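ASCH domain (Vibrio cholerae TMA 21, PDB 3S9X) is of unknown function but carries an ASCH domain, a PUA-like fold that may bind RNA. Local coordinates at residues A[56-61]-A[151-156]; A[49-54]-A[89-94]. All coordinates share one frame; numbering follows the deposited sequence.

Contact 1 (A[56-61]-A[151-156])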
loop_
_atom_site.group_PDB
_atom_site.type_symbol
_atom_site.label_atom_id
_atom_site.label_comp_id
_atom_site.label_asym_id
_atom_site.label_seq_id
_atom_site.Cartn_x
_atom_site.Cartn_y
_atom_site.Cartn_z
ATOM N N LYS A 56 6.031 -7.233 -5.591
ATOM C CA LYS A 56 4.974 -6.915 -4.639
ATOM C C LYS A 56 3.992 -6.063 -5.411
ATOM O O LYS A 56 4.328 -4.987 -5.884
ATOM C CB LYS A 56 5.493 -6.206 -3.395
ATOM C CG LYS A 56 4.362 -5.677 -2.486
ATOM C CD LYS A 56 4.818 -5.273 -1.120
ATOM C CE LYS A 56 3.670 -5.134 -0.144
ATOM N NZ LYS A 56 3.257 -6.521 0.262
ATOM N N ARG A 57 2.768 -6.611 -5.547
ATOM C CA ARG A 57 1.725 -6.005 -6.397
ATOM C C ARG A 57 0.412 -5.860 -5.640
ATOM O O ARG A 57 -0.637 -5.578 -6.238
ATOM C CB ARG A 57 1.536 -6.886 -7.657
ATOM C CG ARG A 57 2.796 -7.075 -8.483
ATOM C CD ARG A 57 2.499 -7.934 -9.706
ATOM N NE ARG A 57 2.037 -9.289 -9.331
ATOM C CZ ARG A 57 2.794 -10.292 -8.887
ATOM N NH1 ARG A 57 2.191 -11.440 -8.542
ATOM N NH2 ARG A 57 4.139 -10.173 -8.814
ATOM N N ALA A 58 0.451 -6.023 -4.307
ATOM C CA ALA A 58 -0.773 -5.975 -3.490
ATOM C C ALA A 58 -0.341 -5.680 -2.071
ATOM O O ALA A 58 0.824 -5.861 -1.666
ATOM C CB ALA A 58 -1.542 -7.280 -3.574
ATOM N N SER A 59 -1.298 -5.220 -1.297
ATOM C CA SER A 59 -1.166 -4.967 0.126
ATOM C C SER A 59 -2.505 -5.072 0.790
ATOM O O SER A 59 -3.513 -5.119 0.105
ATOM C CB SER A 59 -0.556 -3.618 0.349
ATOM O OG SER A 59 -1.406 -2.553 0.015
ATOM N N CYS A 60 -2.532 -5.090 2.129
ATOM C CA CYS A 60 -3.786 -5.131 2.821
ATOM C C CYS A 60 -3.691 -4.339 4.152
ATOM O O CYS A 60 -2.609 -3.922 4.605
ATOM C CB CYS A 60 -4.189 -6.576 3.119
ATOM S SG CYS A 60 -3.190 -7.473 4.266
ATOM N N SER A 61 -4.870 -4.079 4.707
ATOM C CA SER A 61 -5.014 -3.370 5.955
ATOM C C SER A 61 -6.315 -3.790 6.646
ATOM O O SER A 61 -7.209 -4.327 6.022
ATOM C CB SER A 61 -5.043 -1.886 5.670
ATOM O OG SER A 61 -6.094 -1.451 4.840
ATOM N N LEU A 151 -8.218 -5.349 0.765
ATOM C CA LEU A 151 -7.158 -5.820 -0.167
ATOM C C LEU A 151 -7.026 -4.789 -1.258
ATOM O O LEU A 151 -8.036 -4.388 -1.885
ATOM C CB LEU A 151 -7.574 -7.119 -0.796
ATOM C CG LEU A 151 -7.988 -8.263 0.190
ATOM C CD1 LEU A 151 -8.189 -9.550 -0.630
ATOM C CD2 LEU A 151 -7.026 -8.522 1.352
ATOM N N GLU A 152 -5.783 -4.371 -1.542
ATOM C CA GLU A 152 -5.487 -3.462 -2.654
ATOM C C GLU A 152 -4.506 -4.128 -3.616
ATOM O O GLU A 152 -3.544 -4.787 -3.168
ATOM C CB GLU A 152 -4.844 -2.177 -2.151
ATOM C CG GLU A 152 -5.720 -1.392 -1.259
ATOM C CD GLU A 152 -4.962 -0.239 -0.527
ATOM O OE1 GLU A 152 -4.290 0.503 -1.237
ATOM O OE2 GLU A 152 -5.185 -0.112 0.689
ATOM N N HIS A 153 -4.793 -4.065 -4.906
ATOM C CA HIS A 153 -3.837 -4.439 -5.923
ATOM C C HIS A 153 -3.365 -3.168 -6.626
ATOM O O HIS A 153 -4.135 -2.186 -6.735
ATOM C CB HIS A 153 -4.420 -5.410 -6.910
ATOM C CG HIS A 153 -4.638 -6.785 -6.370
ATOM N ND1 HIS A 153 -5.655 -7.119 -5.528
ATOM C CD2 HIS A 153 -3.956 -7.915 -6.605
ATOM C CE1 HIS A 153 -5.588 -8.422 -5.273
ATOM N NE2 HIS A 153 -4.538 -8.916 -5.864
ATOM N N PHE A 154 -2.153 -3.168 -7.146
ATOM C CA PHE A 154 -1.588 -1.981 -7.737
ATOM C C PHE A 154 -0.487 -2.369 -8.773
ATOM O O PHE A 154 -0.032 -3.509 -8.792
ATOM C CB PHE A 154 -1.082 -0.989 -6.673
ATOM C CG PHE A 154 -0.141 -1.611 -5.689
ATOM C CD1 PHE A 154 1.146 -1.974 -6.009
ATOM C CD2 PHE A 154 -0.587 -1.884 -4.388
ATOM C CE1 PHE A 154 1.997 -2.521 -5.013
ATOM C CE2 PHE A 154 0.234 -2.449 -3.444
ATOM C CZ PHE A 154 1.549 -2.738 -3.767
ATOM N N LYS A 155 -0.097 -1.351 -9.532
ATOM C CA LYS A 155 0.913 -1.503 -10.556
ATOM C C LYS A 155 1.854 -0.329 -10.513
ATOM O O LYS A 155 1.428 0.786 -10.231
ATOM C CB LYS A 155 0.300 -1.644 -11.925
ATOM C CG LYS A 155 -0.395 -0.423 -12.435
ATOM C CD LYS A 155 -1.087 -0.539 -13.788
ATOM C CE LYS A 155 -1.806 0.715 -14.219
ATOM N NZ LYS A 155 -2.528 0.527 -15.527
ATOM N N VAL A 156 3.128 -0.540 -10.850
ATOM C CA VAL A 156 4.089 0.520 -11.006
ATOM C C VAL A 156 3.765 1.297 -12.293
ATOM O O VAL A 156 3.651 0.659 -13.328
ATOM C CB VAL A 156 5.535 0.015 -10.978
ATOM C CG1 VAL A 156 6.485 1.122 -11.312
ATOM C CG2 VAL A 156 5.852 -0.551 -9.578
HETATM O O HOH W 1 -2.693 -1.606 2.334
HETATM O O HOH W 2 -1.485 -0.047 -1.316
HETATM O O HOH W 3 -5.542 -1.996 2.291
#
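Ser59 and Glu152 form the hydrogen-bonded pair of this antiparallel ladder: Glu152 N donates to Ser59 O at 2.9 Å, nearly straight at 174°, and Ser59 N returns a bond to Glu152 O. A third backbone bond runs from Phe154 N to Arg57 O. Between them, Ala58 and His153 make a non-hydrogen-bonded pair, where Ala58 CA comes to 3.0 Å from Glu152 O in a CA-H...O contact. Water joins the polar side chains: one molecule lies 2.8 Å from Ser59 OG and donates to Glu152 OE1. Ser61 OG bonds a second water and Tyr66 OH; the short approach of that water to Glu152 OE2 is doubtful. Apolar packing divides by face. Phe154, its CG held between backbone N and carbonyl carbon (chi1 53°), lays its ring flat against the backbone, with Arg57 C 3.7 Å above the ring centre and Ser59 OG at the edge. With His153, Ala58 CB makes a CH-pi contact over the ring, while Cys60 CB meets Leu151 CD2 at 3.9 Å; Phe110 of helix 108-114 packs on Ala58, His153 and Leu151. This is the antiparallel pairing of outermost strand 58-62 with strand 148-158 in the mixed sheet of the ASCH domain.

Contact 2 (A[49-54]-A[89-94])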
loop_
_atom_site.group_PDB
_atom_site.type_symbol
_atom_site.label_atom_id
_atom_site.label_comp_id
_atom_site.label_asym_id
_atom_site.label_seq_id
_atom_site.Cartn_x
_atom_site.Cartn_y
_atom_site.Cartn_z
ATOM N N ASP A 49 11.590 -1.893 -2.801
ATOM C CA ASP A 49 12.300 -2.531 -3.875
ATOM C C ASP A 49 11.513 -3.674 -4.513
ATOM O O ASP A 49 11.564 -3.841 -5.728
ATOM C CB ASP A 49 13.671 -3.071 -3.366
ATOM C CG ASP A 49 14.587 -3.372 -4.480
ATOM O OD1 ASP A 49 14.957 -2.455 -5.213
ATOM O OD2 ASP A 49 14.921 -4.551 -4.614
ATOM N N LEU A 50 10.794 -4.455 -3.728
ATOM C CA LEU A 50 9.917 -5.480 -4.277
ATOM C C LEU A 50 8.880 -4.852 -5.149
ATOM O O LEU A 50 8.507 -5.397 -6.210
ATOM C CB LEU A 50 9.229 -6.265 -3.144
ATOM C CG LEU A 50 10.055 -7.249 -2.365
ATOM C CD1 LEU A 50 9.251 -7.699 -1.158
ATOM C CD2 LEU A 50 10.542 -8.457 -3.220
ATOM N N ILE A 51 8.318 -3.704 -4.708
ATOM C CA ILE A 51 7.280 -3.052 -5.526
ATOM C C ILE A 51 7.899 -2.553 -6.841
ATOM O O ILE A 51 7.391 -2.795 -7.927
ATOM C CB ILE A 51 6.602 -1.885 -4.801
ATOM C CG1 ILE A 51 5.824 -2.426 -3.575
ATOM C CG2 ILE A 51 5.722 -1.044 -5.693
ATOM C CD1 ILE A 51 5.320 -1.417 -2.576
ATOM N N LEU A 52 9.036 -1.875 -6.732
ATOM C CA LEU A 52 9.806 -1.376 -7.879
ATOM C C LEU A 52 9.926 -2.441 -8.953
ATOM O O LEU A 52 9.755 -2.201 -10.149
ATOM C CB LEU A 52 11.166 -0.812 -7.443
ATOM C CG LEU A 52 12.161 -0.389 -8.530
ATOM C CD1 LEU A 52 11.622 0.867 -9.268
ATOM C CD2 LEU A 52 13.522 -0.119 -7.895
ATOM N N ARG A 53 10.359 -3.624 -8.503
ATOM C CA ARG A 53 10.708 -4.759 -9.373
ATOM C C ARG A 53 9.500 -5.590 -9.828
ATOM O O ARG A 53 9.700 -6.618 -10.534
ATOM C CB ARG A 53 11.788 -5.602 -8.782
ATOM C CG ARG A 53 13.098 -4.824 -8.594
ATOM C CD ARG A 53 14.250 -5.639 -8.212
ATOM N NE ARG A 53 14.052 -6.168 -6.901
ATOM C CZ ARG A 53 13.687 -7.383 -6.571
ATOM N NH1 ARG A 53 13.509 -7.695 -5.273
ATOM N NH2 ARG A 53 13.436 -8.261 -7.506
ATOM N N GLY A 54 8.283 -5.225 -9.404
ATOM C CA GLY A 54 7.112 -5.976 -9.794
ATOM C C GLY A 54 6.847 -7.244 -9.020
ATOM O O GLY A 54 5.990 -8.036 -9.410
ATOM N N PRO A 89 11.964 9.006 -2.818
ATOM C CA PRO A 89 11.021 8.320 -3.781
ATOM C C PRO A 89 11.706 7.156 -4.497
ATOM O O PRO A 89 12.828 7.371 -5.022
ATOM C CB PRO A 89 10.610 9.445 -4.710
ATOM C CG PRO A 89 10.768 10.721 -3.883
ATOM C CD PRO A 89 12.064 10.453 -3.078
ATOM N N ILE A 90 11.030 6.009 -4.529
ATOM C CA ILE A 90 11.590 4.841 -5.234
ATOM C C ILE A 90 10.737 4.569 -6.512
ATOM O O ILE A 90 11.277 4.324 -7.584
ATOM C CB ILE A 90 11.553 3.626 -4.316
ATOM C CG1 ILE A 90 12.449 3.849 -3.040
ATOM C CG2 ILE A 90 11.939 2.350 -5.116
ATOM C CD1 ILE A 90 13.861 4.242 -3.330
ATOM N N CYS A 91 9.418 4.616 -6.404
ATOM C CA CYS A 91 8.550 4.381 -7.556
ATOM C C CYS A 91 7.174 5.002 -7.244
ATOM O O CYS A 91 6.935 5.482 -6.176
ATOM C CB CYS A 91 8.488 2.916 -7.929
ATOM S SG CYS A 91 7.732 1.862 -6.700
ATOM N N ILE A 92 6.318 4.979 -8.268
ATOM C CA ILE A 92 4.956 5.426 -8.108
ATOM C C ILE A 92 4.042 4.235 -8.504
ATOM O O ILE A 92 4.252 3.658 -9.582
ATOM C CB ILE A 92 4.592 6.689 -8.942
ATOM C CG1 ILE A 92 5.599 7.786 -8.650
ATOM C CG2 ILE A 92 3.155 7.151 -8.671
ATOM C CD1 ILE A 92 5.392 9.101 -9.388
ATOM N N ILE A 93 3.033 3.975 -7.682
ATOM C CA ILE A 93 2.069 2.954 -7.935
ATOM C C ILE A 93 0.693 3.521 -8.156
ATOM O O ILE A 93 0.389 4.604 -7.624
ATOM C CB ILE A 93 2.057 1.873 -6.878
ATOM C CG1 ILE A 93 1.669 2.414 -5.497
ATOM C CG2 ILE A 93 3.360 1.071 -6.834
ATOM C CD1 ILE A 93 1.498 1.435 -4.366
ATOM N N GLU A 94 -0.137 2.806 -8.942
ATOM C CA GLU A 94 -1.528 3.189 -9.221
ATOM C C GLU A 94 -2.369 1.995 -8.748
ATOM O O GLU A 94 -2.132 0.830 -9.122
ATOM C CB GLU A 94 -1.778 3.386 -10.734
ATOM C CG GLU A 94 -3.194 3.838 -11.019
ATOM C CD GLU A 94 -3.398 4.198 -12.446
ATOM O OE1 GLU A 94 -2.483 4.707 -13.121
ATOM O OE2 GLU A 94 -4.584 4.089 -12.873
#
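Ile51 pushes its CG2 methyl into the angle between Cys91 and Ile93, 3.7 Å from Cys91 SG and 3.4 Å from Ile93 CG2. The methyl-to-methyl distance is tighter than usual van der Waals contact, and the two isoleucine side chains cross at about a right angle, CG2 against CG2. Ile51 holds CG2 anti to its backbone N, whereas Ile93 has CG2 beside its own N and CG1 between N and the carbonyl carbon (chi1 63°). Leu52, the next residue of the helix, meets a different part of Cys91. Its CB and CD2 each lie 4.0 Å from Ile90 CG2, again with the side chains crossed, and its CD1 reaches Cys91 CB and the carbonyl oxygen of Ile90. Cys91 thus touches both helix residues, SG against Ile51 CG2 and CB against Leu52 CD1. No hydrogen bond joins the segments; the last turn of helix 41-52 lies on strand 89-102 mainly by apolar contact, as a helix packed on one face of the ASCH sheet. The strand starts with a classic beta bulge, Ile90 and Cys91 both opposite Val82 of strand 79-83, and the bulge lets these consecutive residues both point toward the helix. Phe37 and Val156 also pack on Ile51, and Val82 and Phe154 on Ile93. At its C-terminal end the helix closes in a Schellman motif, Gly54 taking positive phi (80°) and donating its N to Ile51 O at 3.0 Å. Away from the sheet, Arg53 NE forms a salt bridge to Asp49 OD2, 2.9 Å long, approaching from above the carboxylate plane while the acceptor stays close to the guanidinium plane.

In the fold
Contacts 1 and 2 meet on one sheet, since strands 148-158 and 89-102 are neighbours in it, and their centres lie about 11 Å apart. Contact 1 joins two strands within the sheet and is partly buried, combining backbone bonds with a water-bridged polar face; contact 2 sets a helix on the sheet, is buried, and relies on aliphatic and sulfur packing, with no hydrogen bond between its segments. Helix 41-52 and strand 58-62 follow each other in the chain, and a probable hydrogen bond from Lys56 N to Leu50 O ties the segments 56-61 and 49-54. Between the neighbouring strands, Glu94 N probably bonds Lys155 O, and Phe154 CB packs against Glu94 O.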